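Local coordinates for protein arsenic responsive repressor ArsR (Corynebacterium glutamicum ATCC 13032, PDB 6J0E) that probably represses transcription of arsenic-resistance genes as a winged-helix dimer and lets go of DNA when it binds trivalent arsenic, at residues Phe35-Asp40 against Lys79-Ala84; Arg45-Leu50 against Gly85-Val90. One frame throughout, in Å; residues are numbered along the deposited sequence.

Contact 1: Phe35-Asp40 against Lys79-Ala84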
loop_
_atom_site.group_PDB
_atom_site.type_symbol
_atom_site.label_atom_id
_atom_site.label_comp_id
_atom_site.label_asym_id
_atom_site.label_seq_id
_atom_site.Cartn_x
_atom_site.Cartn_y
_atom_site.Cartn_z
ATOM N N PHE B 35 3.330 -1.141 8.337
ATOM C CA PHE B 35 2.646 0.082 8.062
ATOM C C PHE B 35 2.855 1.142 9.194
ATOM O O PHE B 35 2.947 2.328 8.951
ATOM C CB PHE B 35 1.112 -0.204 7.903
ATOM C CG PHE B 35 0.777 -0.916 6.656
ATOM C CD1 PHE B 35 1.242 -0.451 5.474
ATOM C CD2 PHE B 35 -0.111 -2.004 6.660
ATOM C CE1 PHE B 35 0.842 -1.141 4.296
ATOM C CE2 PHE B 35 -0.528 -2.681 5.452
ATOM C CZ PHE B 35 -0.011 -2.217 4.322
ATOM N N LYS B 36 3.052 0.658 10.447
ATOM C CA LYS B 36 3.308 1.488 11.586
ATOM C C LYS B 36 4.675 2.194 11.414
ATOM O O LYS B 36 4.734 3.419 11.567
ATOM C CB LYS B 36 3.176 0.600 12.866
ATOM C CG LYS B 36 3.411 1.378 14.102
ATOM C CD LYS B 36 3.046 0.468 15.272
ATOM C CE LYS B 36 2.539 1.281 16.392
ATOM N NZ LYS B 36 3.597 2.245 16.792
ATOM N N VAL B 37 5.653 1.446 10.858
ATOM C CA VAL B 37 6.934 1.963 10.552
ATOM C C VAL B 37 6.820 3.074 9.509
ATOM O O VAL B 37 7.473 4.055 9.584
ATOM C CB VAL B 37 7.930 0.878 10.076
ATOM C CG1 VAL B 37 9.203 1.534 9.560
ATOM C CG2 VAL B 37 8.279 -0.024 11.191
ATOM N N LEU B 38 5.973 2.871 8.513
ATOM C CA LEU B 38 5.723 3.806 7.479
ATOM C C LEU B 38 4.882 5.017 7.909
ATOM O O LEU B 38 4.788 5.989 7.220
ATOM C CB LEU B 38 5.045 3.133 6.287
ATOM C CG LEU B 38 5.892 2.135 5.506
ATOM C CD1 LEU B 38 5.021 1.622 4.393
ATOM C CD2 LEU B 38 7.126 2.910 4.837
ATOM N N GLY B 39 4.210 4.955 9.044
ATOM C CA GLY B 39 3.347 6.068 9.500
ATOM C C GLY B 39 4.163 7.085 10.201
ATOM O O GLY B 39 3.715 7.583 11.169
ATOM N N ASP B 40 5.266 7.540 9.631
ATOM C CA ASP B 40 6.022 8.676 10.124
ATOM C C ASP B 40 6.338 9.538 8.860
ATOM O O ASP B 40 6.916 9.054 7.928
ATOM C CB ASP B 40 7.331 8.194 10.769
ATOM C CG ASP B 40 8.218 9.352 11.204
ATOM O OD1 ASP B 40 8.733 10.105 10.400
ATOM O OD2 ASP B 40 8.430 9.512 12.359
ATOM N N LYS B 79 17.949 3.741 10.589
ATOM C CA LYS B 79 18.166 2.519 11.363
ATOM C C LYS B 79 16.721 1.784 11.453
ATOM O O LYS B 79 16.646 0.602 11.319
ATOM C CB LYS B 79 18.788 2.885 12.719
ATOM C CG LYS B 79 19.031 1.687 13.583
ATOM C CD LYS B 79 20.112 1.995 14.551
ATOM C CE LYS B 79 20.330 0.780 15.414
ATOM N NZ LYS B 79 19.173 0.594 16.253
ATOM N N LYS B 80 15.658 2.506 11.765
ATOM C CA LYS B 80 14.340 1.901 11.939
ATOM C C LYS B 80 13.878 1.298 10.591
ATOM O O LYS B 80 13.414 0.203 10.584
ATOM C CB LYS B 80 13.358 2.948 12.441
ATOM C CG LYS B 80 13.723 3.444 13.862
ATOM C CD LYS B 80 13.601 2.372 14.940
ATOM C CE LYS B 80 13.784 3.075 16.346
ATOM N NZ LYS B 80 13.796 1.928 17.276
ATOM N N MET B 81 14.143 1.969 9.472
ATOM C CA MET B 81 13.742 1.480 8.207
ATOM C C MET B 81 14.544 0.242 7.738
ATOM O O MET B 81 14.030 -0.640 7.099
ATOM C CB MET B 81 13.704 2.546 7.152
ATOM C CG MET B 81 12.521 3.449 7.416
ATOM S SD MET B 81 12.545 4.526 6.002
ATOM C CE MET B 81 13.638 5.693 6.671
ATOM N N THR B 82 15.827 0.258 8.074
ATOM C CA THR B 82 16.705 -0.901 7.802
ATOM C C THR B 82 16.273 -2.133 8.736
ATOM O O THR B 82 16.312 -3.172 8.242
ATOM C CB THR B 82 18.140 -0.529 8.071
ATOM O OG1 THR B 82 18.551 0.482 7.128
ATOM C CG2 THR B 82 19.062 -1.705 7.900
ATOM N N GLU B 83 15.972 -1.900 9.988
ATOM C CA GLU B 83 15.603 -3.026 10.870
ATOM C C GLU B 83 14.281 -3.589 10.292
ATOM O O GLU B 83 13.934 -4.786 10.461
ATOM C CB GLU B 83 15.486 -2.527 12.265
ATOM C CG GLU B 83 16.855 -2.282 12.868
ATOM C CD GLU B 83 16.868 -1.378 14.036
ATOM O OE1 GLU B 83 17.957 -1.260 14.655
ATOM O OE2 GLU B 83 15.838 -0.910 14.467
ATOM N N ALA B 84 13.451 -2.719 9.758
ATOM C CA ALA B 84 12.153 -3.187 9.209
ATOM C C ALA B 84 12.269 -3.940 7.933
ATOM O O ALA B 84 11.308 -4.570 7.467
ATOM C CB ALA B 84 11.174 -2.054 9.155
#
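Val37 reaches from the last turn of helix 28-38 toward the C-terminal end of helix 71-83. Its CB is directed at the other segment. With CG1 anti to the backbone N (chi1 171°) and CG2 beside it, both methyls come to Ala84. Val37 CG2 lies 4.1 Å from Ala84 CB. CG1 is just as near to that methyl, so Ala84 CB faces the fork of the valine. CG1 also borders the stem of Met81, with Val37 CG1 and Met81 CG 4.4 Å apart. The backbones come nearest at this pair, with 7.2 Å between Val37 CA and Met81 CA.

Phe86 also packs on Val37, and Met81 continues onto Arg43 and Leu87. Asp40 caps the next helix through its OD1, which accepts a bond from Arg43 N. The contact joins two helices of the ArsR-type helix-turn-helix domain. It is small and wholly apolar, with carbon distances at the loose end of van der Waals packing. Shape and hydrophobicity hold it, without directional bonds between the segments.

Contact 2: Arg45-Leu50 against Gly85-Val90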
loop_
_atom_site.group_PDB
_atom_site.type_symbol
_atom_site.label_atom_id
_atom_site.label_comp_id
_atom_site.label_asym_id
_atom_site.label_seq_id
_atom_site.Cartn_x
_atom_site.Cartn_y
_atom_site.Cartn_z
ATOM N N ARG B 45 9.284 10.721 3.493
ATOM C CA ARG B 45 10.220 11.604 2.730
ATOM C C ARG B 45 11.603 11.053 2.442
ATOM O O ARG B 45 12.127 11.324 1.339
ATOM C CB ARG B 45 10.342 12.957 3.375
ATOM C CG ARG B 45 9.012 13.675 3.403
ATOM C CD ARG B 45 9.061 15.223 3.378
ATOM N NE ARG B 45 9.959 15.742 4.391
ATOM C CZ ARG B 45 9.705 15.944 5.677
ATOM N NH1 ARG B 45 8.572 15.614 6.205
ATOM N NH2 ARG B 45 10.665 16.438 6.472
ATOM N N ILE B 46 12.179 10.346 3.372
ATOM C CA ILE B 46 13.427 9.677 3.109
ATOM C C ILE B 46 13.152 8.750 1.983
ATOM O O ILE B 46 13.939 8.745 1.030
ATOM C CB ILE B 46 14.031 8.938 4.290
ATOM C CG1 ILE B 46 14.305 9.933 5.374
ATOM C CG2 ILE B 46 15.193 8.109 3.783
ATOM C CD1 ILE B 46 14.912 9.447 6.695
ATOM N N LEU B 47 12.092 7.915 2.100
ATOM C CA LEU B 47 11.793 7.033 0.939
ATOM C C LEU B 47 11.650 7.715 -0.366
ATOM O O LEU B 47 12.101 7.186 -1.409
ATOM C CB LEU B 47 10.587 6.104 1.194
ATOM C CG LEU B 47 10.909 5.234 2.293
ATOM C CD1 LEU B 47 9.655 4.420 2.603
ATOM C CD2 LEU B 47 12.040 4.225 1.927
ATOM N N SER B 48 10.954 8.841 -0.339
ATOM C CA SER B 48 10.901 9.773 -1.501
ATOM C C SER B 48 12.138 10.275 -2.082
ATOM O O SER B 48 12.261 10.335 -3.286
ATOM C CB SER B 48 10.088 11.022 -1.103
ATOM O OG SER B 48 8.820 10.823 -1.613
ATOM N N GLN B 49 13.020 10.753 -1.191
ATOM C CA GLN B 49 14.326 11.225 -1.727
ATOM C C GLN B 49 15.093 10.027 -2.377
ATOM O O GLN B 49 15.772 10.209 -3.369
ATOM C CB GLN B 49 15.153 11.885 -0.631
ATOM C CG GLN B 49 14.481 13.117 -0.053
ATOM C CD GLN B 49 14.795 14.392 -0.871
ATOM O OE1 GLN B 49 15.501 14.310 -1.902
ATOM N NE2 GLN B 49 14.201 15.513 -0.486
ATOM N N LEU B 50 14.987 8.807 -1.763
ATOM C CA LEU B 50 15.691 7.685 -2.301
ATOM C C LEU B 50 15.168 7.285 -3.628
ATOM O O LEU B 50 15.937 7.103 -4.633
ATOM C CB LEU B 50 15.659 6.521 -1.317
ATOM C CG LEU B 50 16.401 6.853 -0.035
ATOM C CD1 LEU B 50 16.231 5.630 0.880
ATOM C CD2 LEU B 50 17.879 7.162 -0.211
ATOM N N GLY B 85 13.408 -3.767 7.234
ATOM C CA GLY B 85 13.673 -4.438 5.979
ATOM C C GLY B 85 13.362 -3.581 4.726
ATOM O O GLY B 85 13.429 -4.091 3.583
ATOM N N PHE B 86 12.918 -2.299 4.899
ATOM C CA PHE B 86 12.727 -1.435 3.783
ATOM C C PHE B 86 14.001 -1.039 3.020
ATOM O O PHE B 86 13.945 -0.664 1.849
ATOM C CB PHE B 86 11.973 -0.156 4.159
ATOM C CG PHE B 86 10.541 -0.422 4.667
ATOM C CD1 PHE B 86 9.667 -1.086 3.828
ATOM C CD2 PHE B 86 10.136 -0.037 5.910
ATOM C CE1 PHE B 86 8.368 -1.384 4.281
ATOM C CE2 PHE B 86 8.837 -0.349 6.370
ATOM C CZ PHE B 86 7.982 -0.935 5.540
ATOM N N LEU B 87 15.083 -1.015 3.833
ATOM C CA LEU B 87 16.439 -0.542 3.318
ATOM C C LEU B 87 17.439 -1.576 3.717
ATOM O O LEU B 87 17.224 -2.325 4.639
ATOM C CB LEU B 87 16.940 0.749 3.938
ATOM C CG LEU B 87 15.941 1.895 3.871
ATOM C CD1 LEU B 87 16.466 3.045 4.728
ATOM C CD2 LEU B 87 15.549 2.374 2.492
ATOM N N ASP B 88 18.562 -1.541 3.045
ATOM C CA ASP B 88 19.690 -2.278 3.691
ATOM C C ASP B 88 20.907 -1.475 3.357
ATOM O O ASP B 88 20.800 -0.432 2.743
ATOM C CB ASP B 88 19.842 -3.725 3.264
ATOM C CG ASP B 88 20.100 -3.892 1.830
ATOM O OD1 ASP B 88 20.308 -2.961 1.081
ATOM O OD2 ASP B 88 20.161 -5.074 1.434
ATOM N N ARG B 89 22.008 -1.935 3.915
ATOM C CA ARG B 89 23.198 -1.138 3.860
ATOM C C ARG B 89 24.132 -1.782 2.810
ATOM O O ARG B 89 24.285 -3.011 2.750
ATOM C CB ARG B 89 23.821 -1.093 5.237
ATOM C CG ARG B 89 23.060 -0.355 6.310
ATOM C CD ARG B 89 23.254 -0.972 7.688
ATOM N NE ARG B 89 24.658 -0.871 8.137
ATOM C CZ ARG B 89 25.204 0.170 8.797
ATOM N NH1 ARG B 89 24.519 1.251 9.093
ATOM N NH2 ARG B 89 26.499 0.158 9.107
ATOM N N VAL B 90 24.807 -0.946 2.076
ATOM C CA VAL B 90 25.817 -1.459 1.103
ATOM C C VAL B 90 27.088 -0.565 1.223
ATOM O O VAL B 90 27.011 0.616 1.458
ATOM C CB VAL B 90 25.272 -1.570 -0.307
ATOM C CG1 VAL B 90 24.085 -2.576 -0.338
ATOM C CG2 VAL B 90 24.907 -0.206 -0.791
#
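Leu87 begins the first strand of the wing in this winged helix-turn-helix fold, and its side chain points at helix 41-52. It has the most surface buried here, followed by Leu47 and then Leu50. One methyl of Leu87, CD2, does the touching. Leu87 CD2 lies 4.0 Å from Leu47 CD2. It is closer still to Leu50, with Leu87 CD2 and Leu50 CD1 3.7 Å apart. The two helix leucines are three residues apart, about one turn, and so offer neighbouring methyls on the same face. The bond from CA to CB of Leu87 points at the helix, and CG, anti to the carbonyl carbon (chi1 -52°), continues beside the backbone N. Leu50 and Leu87 meet at about a right angle, while Leu47 lies at a slant to Leu87.

All three leucines are buried. Leu87 also packs on Leu78, Met81 and Thr82 of helix 71-83 and on Val100 of the partner strand, so it sits where helices and wing converge. Leu47 touches Ile114 of the second subunit. Gly85 ends helix 71-83 in a Schellman motif, with the positive phi of 97° that suits glycine, and turns the chain into the strand. Ala51, Gly54 and Cys55, which line an arsenic site, come just after segment 45-50 in the chain, and an arsenic atom lies about 7 Å from the side chain of Leu50. The second methyl of that residue stands farther off, with Leu50 CD2 6.0 Å from Leu87 CD2.

How the contacts relate
From the N terminus, strand 4-8 and helix 20-24 precede helix 28-38, which supplies the first side of contact 1. Helix 41-52 follows at once with the first side of contact 2. The chain then runs through strand 58-59 and helix 60-67 to helix 71-83, which closes contact 1. Strand 87-92 comes next and closes contact 2. The two loops therefore cross, with their segments alternating along the chain. Their centres are 10 Å apart. The contacts meet directly on both sides: Leu38 CD2 is 3.7 Å from Leu47 CD1, and Met81 CB is 3.7 Å from Leu87 CD1. Together they tie two early helices to helix 71-83 and the wing. Both also touch the second subunit.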